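Local structure of MUTM (fpg) protein (Thermus thermophilus, 1EE8) at residues P1-T9 with A156-A164; T71-T82 with T92-R100. The protein belongs to the MutM (Fpg) family, pairing an N-terminal domain built on a beta sheet with an H2TH helical domain and a zinc finger. All blocks are in the same frame, centred on the assembly; numbering follows the deposited sequence.

Contact 1 of 2, residues P1-T9 with A156-A164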
ATOM      1  N   PRO A   1       9.737 -25.132  -7.691  1.00 26.76           N
ATOM      2  CA  PRO A   1       8.391 -25.488  -8.194  1.00 25.86           C
ATOM      3  C   PRO A   1       8.060 -24.949  -9.586  1.00 25.11           C
ATOM      4  O   PRO A   1       8.387 -23.812  -9.931  1.00 24.65           O
ATOM      5  CB  PRO A   1       7.379 -24.991  -7.164  1.00 26.63           C
ATOM      6  CG  PRO A   1       8.231 -24.062  -6.270  1.00 26.73           C
ATOM      7  CD  PRO A   1       9.636 -24.661  -6.300  1.00 27.18           C
ATOM      8  N   GLU A   2       7.409 -25.788 -10.380  1.00 23.57           N
ATOM      9  CA  GLU A   2       7.010 -25.427 -11.735  1.00 22.52           C
ATOM     10  C   GLU A   2       5.483 -25.446 -11.822  1.00 21.50           C
ATOM     11  O   GLU A   2       4.808 -25.646 -10.814  1.00 21.08           O
ATOM     12  CB  GLU A   2       7.648 -26.404 -12.730  1.00 22.07           C
ATOM     13  CG  GLU A   2       9.176 -26.259 -12.790  1.00 23.42           C
ATOM     14  CD  GLU A   2       9.860 -27.356 -13.587  1.00 24.34           C
ATOM     15  OE1 GLU A   2       9.414 -27.656 -14.717  1.00 25.51           O
ATOM     16  OE2 GLU A   2      10.857 -27.914 -13.085  1.00 26.51           O
ATOM     17  N   LEU A   3       4.940 -25.250 -13.016  1.00 21.06           N
ATOM     18  CA  LEU A   3       3.490 -25.220 -13.207  1.00 21.32           C
ATOM     19  C   LEU A   3       2.721 -26.259 -12.384  1.00 21.57           C
ATOM     20  O   LEU A   3       1.748 -25.927 -11.709  1.00 20.30           O
ATOM     21  CB  LEU A   3       3.148 -25.372 -14.699  1.00 21.96           C
ATOM     22  CG  LEU A   3       1.665 -25.253 -15.098  1.00 22.51           C
ATOM     23  CD1 LEU A   3       1.558 -24.917 -16.570  1.00 22.74           C
ATOM     24  CD2 LEU A   3       0.917 -26.555 -14.786  1.00 21.33           C
ATOM     25  N   PRO A   4       3.153 -27.530 -12.419  1.00 21.65           N
ATOM     26  CA  PRO A   4       2.427 -28.545 -11.643  1.00 22.37           C
ATOM     27  C   PRO A   4       2.381 -28.311 -10.127  1.00 21.25           C
ATOM     28  O   PRO A   4       1.341 -28.500  -9.504  1.00 22.64           O
ATOM     29  CB  PRO A   4       3.144 -29.844 -12.017  1.00 22.66           C
ATOM     30  CG  PRO A   4       3.629 -29.568 -13.428  1.00 22.28           C
ATOM     31  CD  PRO A   4       4.157 -28.156 -13.298  1.00 21.78           C
ATOM     32  N   GLU A   5       3.503 -27.910  -9.537  1.00 21.26           N
ATOM     33  CA  GLU A   5       3.545 -27.652  -8.099  1.00 20.96           C
ATOM     34  C   GLU A   5       2.731 -26.408  -7.728  1.00 21.15           C
ATOM     35  O   GLU A   5       2.015 -26.399  -6.724  1.00 20.87           O
ATOM     36  CB  GLU A   5       4.992 -27.458  -7.618  1.00 21.00           C
ATOM     37  CG  GLU A   5       5.866 -28.708  -7.726  1.00 22.69           C
ATOM     38  CD  GLU A   5       6.087 -29.149  -9.166  1.00 24.11           C
ATOM     39  OE1 GLU A   5       6.047 -30.372  -9.426  1.00 26.05           O
ATOM     40  OE2 GLU A   5       6.317 -28.275 -10.031  1.00 23.10           O
ATOM     41  N   VAL A   6       2.849 -25.361  -8.536  1.00 20.56           N
ATOM     42  CA  VAL A   6       2.133 -24.122  -8.268  1.00 21.54           C
ATOM     43  C   VAL A   6       0.632 -24.334  -8.420  1.00 21.66           C
ATOM     44  O   VAL A   6      -0.154 -23.834  -7.616  1.00 21.47           O
ATOM     45  CB  VAL A   6       2.611 -22.997  -9.209  1.00 21.90           C
ATOM     46  CG1 VAL A   6       1.872 -21.700  -8.900  1.00 22.27           C
ATOM     47  CG2 VAL A   6       4.117 -22.804  -9.040  1.00 21.68           C
ATOM     48  N   GLU A   7       0.238 -25.096  -9.437  1.00 22.29           N
ATOM     49  CA  GLU A   7      -1.176 -25.377  -9.665  1.00 22.52           C
ATOM     50  C   GLU A   7      -1.720 -26.185  -8.497  1.00 23.19           C
ATOM     51  O   GLU A   7      -2.832 -25.945  -8.028  1.00 23.36           O
ATOM     52  CB  GLU A   7      -1.359 -26.150 -10.971  1.00 24.38           C
ATOM     53  CG  GLU A   7      -2.814 -26.444 -11.346  1.00 24.67           C
ATOM     54  CD  GLU A   7      -3.683 -25.190 -11.459  1.00 27.11           C
ATOM     55  OE1 GLU A   7      -3.230 -24.186 -12.047  1.00 27.25           O
ATOM     56  OE2 GLU A   7      -4.831 -25.217 -10.969  1.00 26.88           O
ATOM     57  N   THR A   8      -0.936 -27.146  -8.018  1.00 22.90           N
ATOM     58  CA  THR A   8      -1.371 -27.950  -6.887  1.00 22.79           C
ATOM     59  C   THR A   8      -1.569 -27.051  -5.669  1.00 21.86           C
ATOM     60  O   THR A   8      -2.487 -27.251  -4.884  1.00 21.69           O
ATOM     61  CB  THR A   8      -0.350 -29.055  -6.554  1.00 21.69           C
ATOM     62  OG1 THR A   8      -0.243 -29.946  -7.670  1.00 22.01           O
ATOM     63  CG2 THR A   8      -0.796 -29.845  -5.332  1.00 23.43           C
ATOM     64  N   THR A   9      -0.699 -26.058  -5.515  1.00 22.66           N
ATOM     65  CA  THR A   9      -0.800 -25.130  -4.401  1.00 22.00           C
ATOM     66  C   THR A   9      -2.097 -24.328  -4.541  1.00 22.19           C
ATOM     67  O   THR A   9      -2.851 -24.165  -3.574  1.00 20.14           O
ATOM     68  CB  THR A   9       0.422 -24.186  -4.380  1.00 23.23           C
ATOM     69  OG1 THR A   9       1.605 -24.955  -4.100  1.00 22.43           O
ATOM     70  CG2 THR A   9       0.258 -23.105  -3.323  1.00 22.36           C
ATOM     71  N   ALA A 156       6.150 -21.563 -23.689  1.00 34.85           N
ATOM     72  CA  ALA A 156       5.489 -22.497 -22.782  1.00 33.03           C
ATOM     73  C   ALA A 156       5.576 -21.998 -21.341  1.00 30.38           C
ATOM     74  O   ALA A 156       6.501 -22.349 -20.607  1.00 31.37           O
ATOM     75  CB  ALA A 156       6.144 -23.871 -22.896  1.00 34.78           C
ATOM     76  N   ALA A 157       4.609 -21.189 -20.930  1.00 28.75           N
ATOM     77  CA  ALA A 157       4.608 -20.647 -19.580  1.00 26.93           C
ATOM     78  C   ALA A 157       4.557 -21.731 -18.506  1.00 26.17           C
ATOM     79  O   ALA A 157       3.868 -22.742 -18.655  1.00 27.16           O
ATOM     80  CB  ALA A 157       3.430 -19.685 -19.407  1.00 27.18           C
ATOM     81  N   GLY A 158       5.304 -21.523 -17.427  1.00 24.55           N
ATOM     82  CA  GLY A 158       5.295 -22.475 -16.332  1.00 24.34           C
ATOM     83  C   GLY A 158       6.233 -23.669 -16.398  1.00 24.06           C
ATOM     84  O   GLY A 158       6.356 -24.403 -15.420  1.00 22.66           O
ATOM     85  N   VAL A 159       6.899 -23.863 -17.529  1.00 23.93           N
ATOM     86  CA  VAL A 159       7.803 -24.992 -17.685  1.00 25.39           C
ATOM     87  C   VAL A 159       9.215 -24.729 -17.167  1.00 26.20           C
ATOM     88  O   VAL A 159       9.831 -23.704 -17.475  1.00 27.48           O
ATOM     89  CB  VAL A 159       7.887 -25.431 -19.170  1.00 25.73           C
ATOM     90  CG1 VAL A 159       8.804 -26.643 -19.309  1.00 25.54           C
ATOM     91  CG2 VAL A 159       6.499 -25.756 -19.686  1.00 25.42           C
ATOM     92  N   GLY A 160       9.716 -25.667 -16.375  1.00 26.10           N
ATOM     93  CA  GLY A 160      11.056 -25.558 -15.830  1.00 25.03           C
ATOM     94  C   GLY A 160      11.886 -26.784 -16.187  1.00 24.88           C
ATOM     95  O   GLY A 160      11.524 -27.561 -17.074  1.00 23.65           O
ATOM     96  N   ASN A 161      12.998 -26.964 -15.485  1.00 24.39           N
ATOM     97  CA  ASN A 161      13.892 -28.084 -15.733  1.00 25.05           C
ATOM     98  C   ASN A 161      13.242 -29.459 -15.672  1.00 24.54           C
ATOM     99  O   ASN A 161      13.404 -30.269 -16.586  1.00 23.72           O
ATOM    100  CB  ASN A 161      15.060 -28.037 -14.748  1.00 26.85           C
ATOM    101  CG  ASN A 161      16.106 -27.014 -15.139  1.00 28.89           C
ATOM    102  OD1 ASN A 161      16.560 -26.977 -16.286  1.00 31.04           O
ATOM    103  ND2 ASN A 161      16.488 -26.169 -14.190  1.00 27.08           N
ATOM    104  N   ILE A 162      12.518 -29.729 -14.590  1.00 23.37           N
ATOM    105  CA  ILE A 162      11.879 -31.030 -14.413  1.00 22.72           C
ATOM    106  C   ILE A 162      10.972 -31.448 -15.567  1.00 22.31           C
ATOM    107  O   ILE A 162      11.187 -32.487 -16.198  1.00 20.40           O
ATOM    108  CB  ILE A 162      11.056 -31.071 -13.104  1.00 23.98           C
ATOM    109  CG1 ILE A 162      11.997 -30.956 -11.902  1.00 26.34           C
ATOM    110  CG2 ILE A 162      10.244 -32.369 -13.023  1.00 24.25           C
ATOM    111  CD1 ILE A 162      11.296 -31.016 -10.564  1.00 25.93           C
ATOM    112  N   TYR A 163       9.969 -30.630 -15.859  1.00 20.65           N
ATOM    113  CA  TYR A 163       9.037 -30.975 -16.908  1.00 20.45           C
ATOM    114  C   TYR A 163       9.565 -30.824 -18.320  1.00 20.23           C
ATOM    115  O   TYR A 163       9.064 -31.475 -19.239  1.00 20.81           O
ATOM    116  CB  TYR A 163       7.731 -30.227 -16.664  1.00 18.92           C
ATOM    117  CG  TYR A 163       7.200 -30.609 -15.302  1.00 20.49           C
ATOM    118  CD1 TYR A 163       7.281 -29.733 -14.227  1.00 19.55           C
ATOM    119  CD2 TYR A 163       6.735 -31.905 -15.058  1.00 21.84           C
ATOM    120  CE1 TYR A 163       6.922 -30.133 -12.941  1.00 19.76           C
ATOM    121  CE2 TYR A 163       6.377 -32.316 -13.773  1.00 20.89           C
ATOM    122  CZ  TYR A 163       6.475 -31.423 -12.720  1.00 20.98           C
ATOM    123  OH  TYR A 163       6.139 -31.824 -11.450  1.00 18.71           O
ATOM    124  N   ALA A 164      10.577 -29.984 -18.511  1.00 19.71           N
ATOM    125  CA  ALA A 164      11.163 -29.868 -19.842  1.00 20.51           C
ATOM    126  C   ALA A 164      11.886 -31.206 -20.074  1.00 20.80           C
ATOM    127  O   ALA A 164      11.673 -31.871 -21.089  1.00 19.76           O
ATOM    128  CB  ALA A 164      12.156 -28.718 -19.905  1.00 20.01           C
TER
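Glu2 reaches across from the start of helix 3-17 to the first turn of helix 161-170 and presents its carboxylate to the backbone N-H groups there. Ile162 N meets the syn lone pair of Glu2 OE2 at 2.9 Å. Tyr163 N and, weakly, Gly160 N point at Glu2 OE1, an atom whose position is less certain. With CG anti to the carbonyl carbon (chi1 -67°) and the chain extended beyond it, the Glu2 side chain spans the gap to this helix end. One backbone bond runs beside it, Leu3 N to Gly158 O at 2.9 Å. Gly158 lies in the type II turn 156-159, and its lack of a side chain lets Leu3 CA come to 4.5 Å from Gly158 CA.

A second carboxylate works at the far end of the Tyr163 ring. Glu5 OE1 lies a very short 2.5 Å from Tyr163 OH, which donates to it, with carboxylate and ring only 13° from coplanar. A bend at chi2 (65°) turns the Glu5 chain back, so that Glu5 OE2 accepts from Glu2 N at the N-cap position, 2.7 Å away. Ser207 adds its N to Glu5 OE1 and its OG to Tyr163 OH.

The apolar part is a CH-pi contact: Pro4 CG sits 3.6 Å from the Tyr163 ring centroid, over one face, while Ile162 CG2 covers the opposite face.

The joint is buried and ties the N-terminal domain to the H2TH domain. Helix 184-203 packs on both Pro4 and Tyr163 through Ala201, helix 146-152 lies against Asn161 and Ala164, and strand 42-50 offers Arg49 to Leu3 and Arg50 to Ala157.

Contact 2 of 2, residues T71-T82 with T92-R100; sequences TGGFRLEPTPHT and TLYFHDPRR
His96 and Thr79 cross at about a right angle, Thr79 OG1 meeting the edge of the imidazole 2.6 Å from His96 ND1 in a bond that either could donate. CG of His96 stands anti to the backbone N (chi1 170°), which carries the ring between two neighbours: the Arg75 guanidinium over one face, its NH1 3.6 Å from His96 CD2 and its plane inclined 34° to the ring, and Pro98 CD over the other. Tyr94 is likewise sandwiched: Pro78 CD lies over one face, 3.8 Å from the ring centroid, a CH-pi contact, and Thr92 CG2 covers the opposite face.

Strands 73-75 and 92-96 pair antiparallel, 73-75 being an outermost strand of the mixed sheet within this chain. Phe74 and Phe95 meet obliquely, planes at 56°, as a non-hydrogen-bonded pair; Gly73 with His96 and Arg75 with Tyr94 are the hydrogen-bonded pairs around it. Leu76 and Leu93 run side by side, Leu76 CD2 3.8 Å from Leu93 CD2.

Past the strands, Thr71 OG1 accepts from Arg99 N and donates to Asp97 OD2, both at 2.9 Å. A water links Thr71 N to the same oxygen, and Asp97 OD1 takes Gly102 N.

Phenylalanines and leucines thus form an apolar patch; Pro78 packing on Tyr94 sits beside the polar grip on His96, where nearby Arg75 would probably disfavour a second positive charge, and polar bonds tie Thr71 to residues 97-99.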
ATOM      1  N   THR A  71      12.847 -22.737  -3.629  1.00 26.25           N
ATOM      2  CA  THR A  71      12.395 -23.471  -2.452  1.00 26.09           C
ATOM      3  C   THR A  71      11.192 -22.846  -1.754  1.00 25.67           C
ATOM      4  O   THR A  71      10.850 -23.222  -0.629  1.00 27.21           O
ATOM      5  CB  THR A  71      13.531 -23.581  -1.433  1.00 25.02           C
ATOM      6  OG1 THR A  71      13.960 -22.265  -1.052  1.00 22.33           O
ATOM      7  CG2 THR A  71      14.705 -24.345  -2.040  1.00 26.05           C
ATOM      8  N   GLY A  72      10.550 -21.899  -2.421  1.00 24.09           N
ATOM      9  CA  GLY A  72       9.404 -21.239  -1.818  1.00 23.98           C
ATOM     10  C   GLY A  72       8.126 -22.056  -1.845  1.00 23.03           C
ATOM     11  O   GLY A  72       7.883 -22.842  -2.767  1.00 21.46           O
ATOM     12  N   GLY A  73       7.299 -21.869  -0.822  1.00 21.83           N
ATOM     13  CA  GLY A  73       6.041 -22.585  -0.756  1.00 20.42           C
ATOM     14  C   GLY A  73       5.185 -22.095   0.391  1.00 19.36           C
ATOM     15  O   GLY A  73       5.697 -21.523   1.357  1.00 19.33           O
ATOM     16  N   PHE A  74       3.876 -22.281   0.267  1.00 19.27           N
ATOM     17  CA  PHE A  74       2.942 -21.890   1.316  1.00 18.84           C
ATOM     18  C   PHE A  74       2.664 -23.144   2.130  1.00 19.09           C
ATOM     19  O   PHE A  74       2.438 -24.203   1.556  1.00 19.61           O
ATOM     20  CB  PHE A  74       1.643 -21.359   0.701  1.00 19.04           C
ATOM     21  CG  PHE A  74       1.774 -19.983   0.126  1.00 19.78           C
ATOM     22  CD1 PHE A  74       1.828 -18.873   0.961  1.00 20.22           C
ATOM     23  CD2 PHE A  74       1.914 -19.798  -1.246  1.00 20.59           C
ATOM     24  CE1 PHE A  74       2.025 -17.592   0.440  1.00 20.59           C
ATOM     25  CE2 PHE A  74       2.112 -18.523  -1.775  1.00 20.91           C
ATOM     26  CZ  PHE A  74       2.167 -17.418  -0.930  1.00 20.96           C
ATOM     27  N   ARG A  75       2.703 -23.025   3.456  1.00 18.58           N
ATOM     28  CA  ARG A  75       2.454 -24.155   4.349  1.00 17.41           C
ATOM     29  C   ARG A  75       1.329 -23.802   5.335  1.00 17.02           C
ATOM     30  O   ARG A  75       1.077 -22.629   5.606  1.00 16.70           O
ATOM     31  CB  ARG A  75       3.721 -24.501   5.141  1.00 19.41           C
ATOM     32  CG  ARG A  75       4.924 -24.934   4.305  1.00 20.50           C
ATOM     33  CD  ARG A  75       4.608 -26.185   3.508  1.00 23.12           C
ATOM     34  NE  ARG A  75       5.706 -26.576   2.628  1.00 26.86           N
ATOM     35  CZ  ARG A  75       6.831 -27.149   3.040  1.00 27.12           C
ATOM     36  NH1 ARG A  75       7.773 -27.466   2.159  1.00 28.91           N
ATOM     37  NH2 ARG A  75       7.006 -27.414   4.324  1.00 27.40           N
ATOM     38  N   LEU A  76       0.656 -24.819   5.862  1.00 17.16           N
ATOM     39  CA  LEU A  76      -0.419 -24.599   6.825  1.00 17.19           C
ATOM     40  C   LEU A  76       0.100 -24.506   8.268  1.00 17.48           C
ATOM     41  O   LEU A  76      -0.632 -24.108   9.184  1.00 16.11           O
ATOM     42  CB  LEU A  76      -1.471 -25.702   6.683  1.00 18.51           C
ATOM     43  CG  LEU A  76      -2.083 -25.733   5.273  1.00 19.05           C
ATOM     44  CD1 LEU A  76      -3.219 -26.746   5.219  1.00 20.23           C
ATOM     45  CD2 LEU A  76      -2.598 -24.346   4.905  1.00 19.88           C
ATOM     46  N   GLU A  77       1.367 -24.868   8.457  1.00 17.33           N
ATOM     47  CA  GLU A  77       2.028 -24.792   9.763  1.00 20.95           C
ATOM     48  C   GLU A  77       3.354 -24.062   9.573  1.00 19.03           C
ATOM     49  O   GLU A  77       4.001 -24.218   8.545  1.00 20.85           O
ATOM     50  CB  GLU A  77       2.311 -26.185  10.330  1.00 23.77           C
ATOM     51  CG  GLU A  77       1.473 -26.516  11.540  1.00 30.89           C
ATOM     52  CD  GLU A  77       0.347 -27.463  11.216  1.00 35.43           C
ATOM     53  OE1 GLU A  77      -0.355 -27.223  10.206  1.00 37.54           O
ATOM     54  OE2 GLU A  77       0.160 -28.447  11.977  1.00 38.09           O
ATOM     55  N   PRO A  78       3.775 -23.265  10.562  1.00 17.70           N
ATOM     56  CA  PRO A  78       5.041 -22.538  10.423  1.00 17.64           C
ATOM     57  C   PRO A  78       6.263 -23.460  10.387  1.00 17.74           C
ATOM     58  O   PRO A  78       6.245 -24.559  10.944  1.00 14.77           O
ATOM     59  CB  PRO A  78       5.028 -21.591  11.623  1.00 18.03           C
ATOM     60  CG  PRO A  78       4.250 -22.361  12.648  1.00 19.11           C
ATOM     61  CD  PRO A  78       3.139 -23.000  11.866  1.00 17.16           C
ATOM     62  N   THR A  79       7.314 -23.010   9.712  1.00 17.79           N
ATOM     63  CA  THR A  79       8.539 -23.784   9.581  1.00 17.71           C
ATOM     64  C   THR A  79       9.721 -22.944  10.060  1.00 17.24           C
ATOM     65  O   THR A  79       9.605 -21.733  10.227  1.00 15.27           O
ATOM     66  CB  THR A  79       8.818 -24.164   8.109  1.00 18.32           C
ATOM     67  OG1 THR A  79       9.189 -22.985   7.380  1.00 21.29           O
ATOM     68  CG2 THR A  79       7.591 -24.781   7.468  1.00 19.81           C
ATOM     69  N   PRO A  80      10.877 -23.579  10.285  1.00 16.53           N
ATOM     70  CA  PRO A  80      12.030 -22.795  10.741  1.00 17.25           C
ATOM     71  C   PRO A  80      12.435 -21.720   9.734  1.00 18.57           C
ATOM     72  O   PRO A  80      13.088 -20.740  10.089  1.00 18.52           O
ATOM     73  CB  PRO A  80      13.117 -23.855  10.923  1.00 17.96           C
ATOM     74  CG  PRO A  80      12.340 -25.049  11.370  1.00 15.99           C
ATOM     75  CD  PRO A  80      11.133 -25.024  10.426  1.00 18.01           C
ATOM     76  N   HIS A  81      12.049 -21.907   8.474  1.00 19.73           N
ATOM     77  CA  HIS A  81      12.391 -20.937   7.437  1.00 20.94           C
ATOM     78  C   HIS A  81      11.211 -20.145   6.888  1.00 19.87           C
ATOM     79  O   HIS A  81      11.202 -19.748   5.721  1.00 19.33           O
ATOM     80  CB  HIS A  81      13.139 -21.624   6.290  1.00 23.15           C
ATOM     81  CG  HIS A  81      14.482 -22.145   6.690  1.00 25.95           C
ATOM     82  ND1 HIS A  81      14.702 -23.466   7.014  1.00 27.00           N
ATOM     83  CD2 HIS A  81      15.664 -21.509   6.880  1.00 27.07           C
ATOM     84  CE1 HIS A  81      15.959 -23.623   7.388  1.00 27.28           C
ATOM     85  NE2 HIS A  81      16.564 -22.451   7.316  1.00 28.57           N
ATOM     86  N   THR A  82      10.218 -19.904   7.735  1.00 19.15           N
ATOM     87  CA  THR A  82       9.065 -19.118   7.318  1.00 16.57           C
ATOM     88  C   THR A  82       9.516 -17.661   7.278  1.00 15.79           C
ATOM     89  O   THR A  82      10.101 -17.162   8.236  1.00 15.06           O
ATOM     90  CB  THR A  82       7.891 -19.305   8.294  1.00 16.58           C
ATOM     91  OG1 THR A  82       7.395 -20.652   8.175  1.00 15.48           O
ATOM     92  CG2 THR A  82       6.761 -18.313   7.977  1.00 15.48           C
ATOM     93  N   THR A  92      -4.046 -19.116   9.085  1.00 23.81           N
ATOM     94  CA  THR A  92      -2.834 -18.452   8.621  1.00 22.31           C
ATOM     95  C   THR A  92      -2.044 -19.316   7.644  1.00 21.95           C
ATOM     96  O   THR A  92      -1.935 -20.532   7.824  1.00 23.20           O
ATOM     97  CB  THR A  92      -1.947 -18.088   9.832  1.00 21.56           C
ATOM     98  OG1 THR A  92      -2.616 -17.096  10.616  1.00 22.12           O
ATOM     99  CG2 THR A  92      -0.590 -17.530   9.390  1.00 20.44           C
ATOM    100  N   LEU A  93      -1.509 -18.684   6.603  1.00 20.03           N
ATOM    101  CA  LEU A  93      -0.695 -19.372   5.608  1.00 18.85           C
ATOM    102  C   LEU A  93       0.741 -18.900   5.827  1.00 18.28           C
ATOM    103  O   LEU A  93       0.981 -17.698   5.959  1.00 19.11           O
ATOM    104  CB  LEU A  93      -1.130 -18.992   4.187  1.00 19.58           C
ATOM    105  CG  LEU A  93      -2.602 -19.170   3.815  1.00 19.35           C
ATOM    106  CD1 LEU A  93      -2.801 -18.805   2.353  1.00 19.47           C
ATOM    107  CD2 LEU A  93      -3.019 -20.621   4.062  1.00 18.10           C
ATOM    108  N   TYR A  94       1.692 -19.824   5.857  1.00 16.24           N
ATOM    109  CA  TYR A  94       3.087 -19.441   6.074  1.00 16.31           C
ATOM    110  C   TYR A  94       3.924 -19.623   4.817  1.00 16.08           C
ATOM    111  O   TYR A  94       3.862 -20.669   4.174  1.00 15.69           O
ATOM    112  CB  TYR A  94       3.701 -20.263   7.208  1.00 16.50           C
ATOM    113  CG  TYR A  94       2.895 -20.209   8.483  1.00 16.24           C
ATOM    114  CD1 TYR A  94       1.911 -21.159   8.748  1.00 15.86           C
ATOM    115  CD2 TYR A  94       3.097 -19.189   9.415  1.00 15.86           C
ATOM    116  CE1 TYR A  94       1.143 -21.101   9.916  1.00 15.84           C
ATOM    117  CE2 TYR A  94       2.333 -19.116  10.584  1.00 15.60           C
ATOM    118  CZ  TYR A  94       1.359 -20.081  10.825  1.00 16.89           C
ATOM    119  OH  TYR A  94       0.606 -20.019  11.975  1.00 17.29           O
ATOM    120  N   PHE A  95       4.698 -18.594   4.476  1.00 15.35           N
ATOM    121  CA  PHE A  95       5.553 -18.632   3.303  1.00 15.53           C
ATOM    122  C   PHE A  95       6.928 -19.170   3.714  1.00 14.87           C
ATOM    123  O   PHE A  95       7.764 -18.456   4.261  1.00 14.17           O
ATOM    124  CB  PHE A  95       5.662 -17.230   2.688  1.00 17.41           C
ATOM    125  CG  PHE A  95       6.421 -17.190   1.385  1.00 20.77           C
ATOM    126  CD1 PHE A  95       7.667 -16.574   1.312  1.00 21.29           C
ATOM    127  CD2 PHE A  95       5.895 -17.773   0.240  1.00 21.94           C
ATOM    128  CE1 PHE A  95       8.386 -16.538   0.111  1.00 23.70           C
ATOM    129  CE2 PHE A  95       6.603 -17.748  -0.969  1.00 25.94           C
ATOM    130  CZ  PHE A  95       7.854 -17.128  -1.032  1.00 24.29           C
ATOM    131  N   HIS A  96       7.111 -20.456   3.466  1.00 14.48           N
ATOM    132  CA  HIS A  96       8.329 -21.188   3.769  1.00 16.34           C
ATOM    133  C   HIS A  96       9.292 -20.952   2.610  1.00 17.04           C
ATOM    134  O   HIS A  96       8.923 -21.153   1.453  1.00 17.42           O
ATOM    135  CB  HIS A  96       7.987 -22.676   3.866  1.00 15.03           C
ATOM    136  CG  HIS A  96       9.180 -23.576   3.934  1.00 17.82           C
ATOM    137  ND1 HIS A  96      10.029 -23.610   5.022  1.00 17.07           N
ATOM    138  CD2 HIS A  96       9.667 -24.476   3.048  1.00 18.60           C
ATOM    139  CE1 HIS A  96      10.984 -24.493   4.803  1.00 18.86           C
ATOM    140  NE2 HIS A  96      10.789 -25.032   3.612  1.00 19.93           N
ATOM    141  N   ASP A  97      10.512 -20.512   2.897  1.00 18.86           N
ATOM    142  CA  ASP A  97      11.460 -20.281   1.813  1.00 18.04           C
ATOM    143  C   ASP A  97      12.913 -20.320   2.272  1.00 19.64           C
ATOM    144  O   ASP A  97      13.526 -19.285   2.535  1.00 18.44           O
ATOM    145  CB  ASP A  97      11.172 -18.938   1.131  1.00 19.14           C
ATOM    146  CG  ASP A  97      11.964 -18.754  -0.164  1.00 19.62           C
ATOM    147  OD1 ASP A  97      11.980 -17.628  -0.700  1.00 20.63           O
ATOM    148  OD2 ASP A  97      12.559 -19.741  -0.649  1.00 21.22           O
ATOM    149  N   PRO A  98      13.482 -21.526   2.364  1.00 20.94           N
ATOM    150  CA  PRO A  98      14.869 -21.745   2.782  1.00 22.97           C
ATOM    151  C   PRO A  98      15.903 -20.893   2.036  1.00 23.74           C
ATOM    152  O   PRO A  98      16.685 -20.189   2.658  1.00 24.92           O
ATOM    153  CB  PRO A  98      15.073 -23.233   2.515  1.00 22.84           C
ATOM    154  CG  PRO A  98      13.716 -23.802   2.792  1.00 22.15           C
ATOM    155  CD  PRO A  98      12.804 -22.810   2.102  1.00 21.54           C
ATOM    156  N   ARG A  99      15.902 -20.950   0.705  1.00 25.02           N
ATOM    157  CA  ARG A  99      16.892 -20.208  -0.079  1.00 25.85           C
ATOM    158  C   ARG A  99      16.601 -18.740  -0.365  1.00 25.76           C
ATOM    159  O   ARG A  99      17.435 -18.046  -0.943  1.00 25.46           O
ATOM    160  CB  ARG A  99      17.194 -20.953  -1.382  1.00 28.29           C
ATOM    161  CG  ARG A  99      17.805 -22.334  -1.145  1.00 32.21           C
ATOM    162  CD  ARG A  99      18.544 -22.850  -2.366  1.00 37.13           C
ATOM    163  NE  ARG A  99      19.645 -21.962  -2.735  1.00 41.03           N
ATOM    164  CZ  ARG A  99      20.504 -22.197  -3.724  1.00 42.10           C
ATOM    165  NH1 ARG A  99      21.468 -21.325  -3.982  1.00 42.43           N
ATOM    166  NH2 ARG A  99      20.405 -23.304  -4.448  1.00 42.91           N
ATOM    167  N   ARG A 100      15.421 -18.276   0.046  1.00 24.27           N
ATOM    168  CA  ARG A 100      15.010 -16.881  -0.100  1.00 23.51           C
ATOM    169  C   ARG A 100      14.912 -16.318  -1.514  1.00 23.04           C
ATOM    170  O   ARG A 100      15.152 -15.128  -1.724  1.00 22.32           O
ATOM    171  CB  ARG A 100      15.931 -15.976   0.731  1.00 24.58           C
ATOM    172  CG  ARG A 100      16.169 -16.475   2.150  1.00 26.81           C
ATOM    173  CD  ARG A 100      16.927 -15.462   2.992  1.00 28.05           C
ATOM    174  NE  ARG A 100      16.069 -14.372   3.444  1.00 29.78           N
ATOM    175  CZ  ARG A 100      16.483 -13.366   4.209  1.00 30.72           C
ATOM    176  NH1 ARG A 100      17.751 -13.310   4.603  1.00 30.56           N
ATOM    177  NH2 ARG A 100      15.632 -12.420   4.591  1.00 30.89           N
TER
HETATM  178  O   HOH W   1      13.028 -19.784  -3.115  1.00 25.61           O
HETATM  179  O   HOH W   2      -3.067 -22.910   8.748  1.00 25.20           O

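In the fold
Contact 1 and contact 2 have centres about 19 Å apart, and helix 3-17 connects them. Its first turn makes contact 1, while further on Leu13, Leu16 and Val17 pack against Leu76 and Leu93 of contact 2. The two also touch directly: Pro1 CG lies 3.7 Å from Gly72 O, and Thr9 CG2 is 4.2 Å from Phe74 CD2. Along the chain the order is 1-9, 71-82, 92-100, 156-164, so the whole of contact 2 forms between the halves of contact 1. Contact 2 pairs strand 73-75, at one edge of the mixed sheet, with its neighbour 92-96 within the N-terminal domain; contact 1, near the centre of the chain, joins that domain to the H2TH domain.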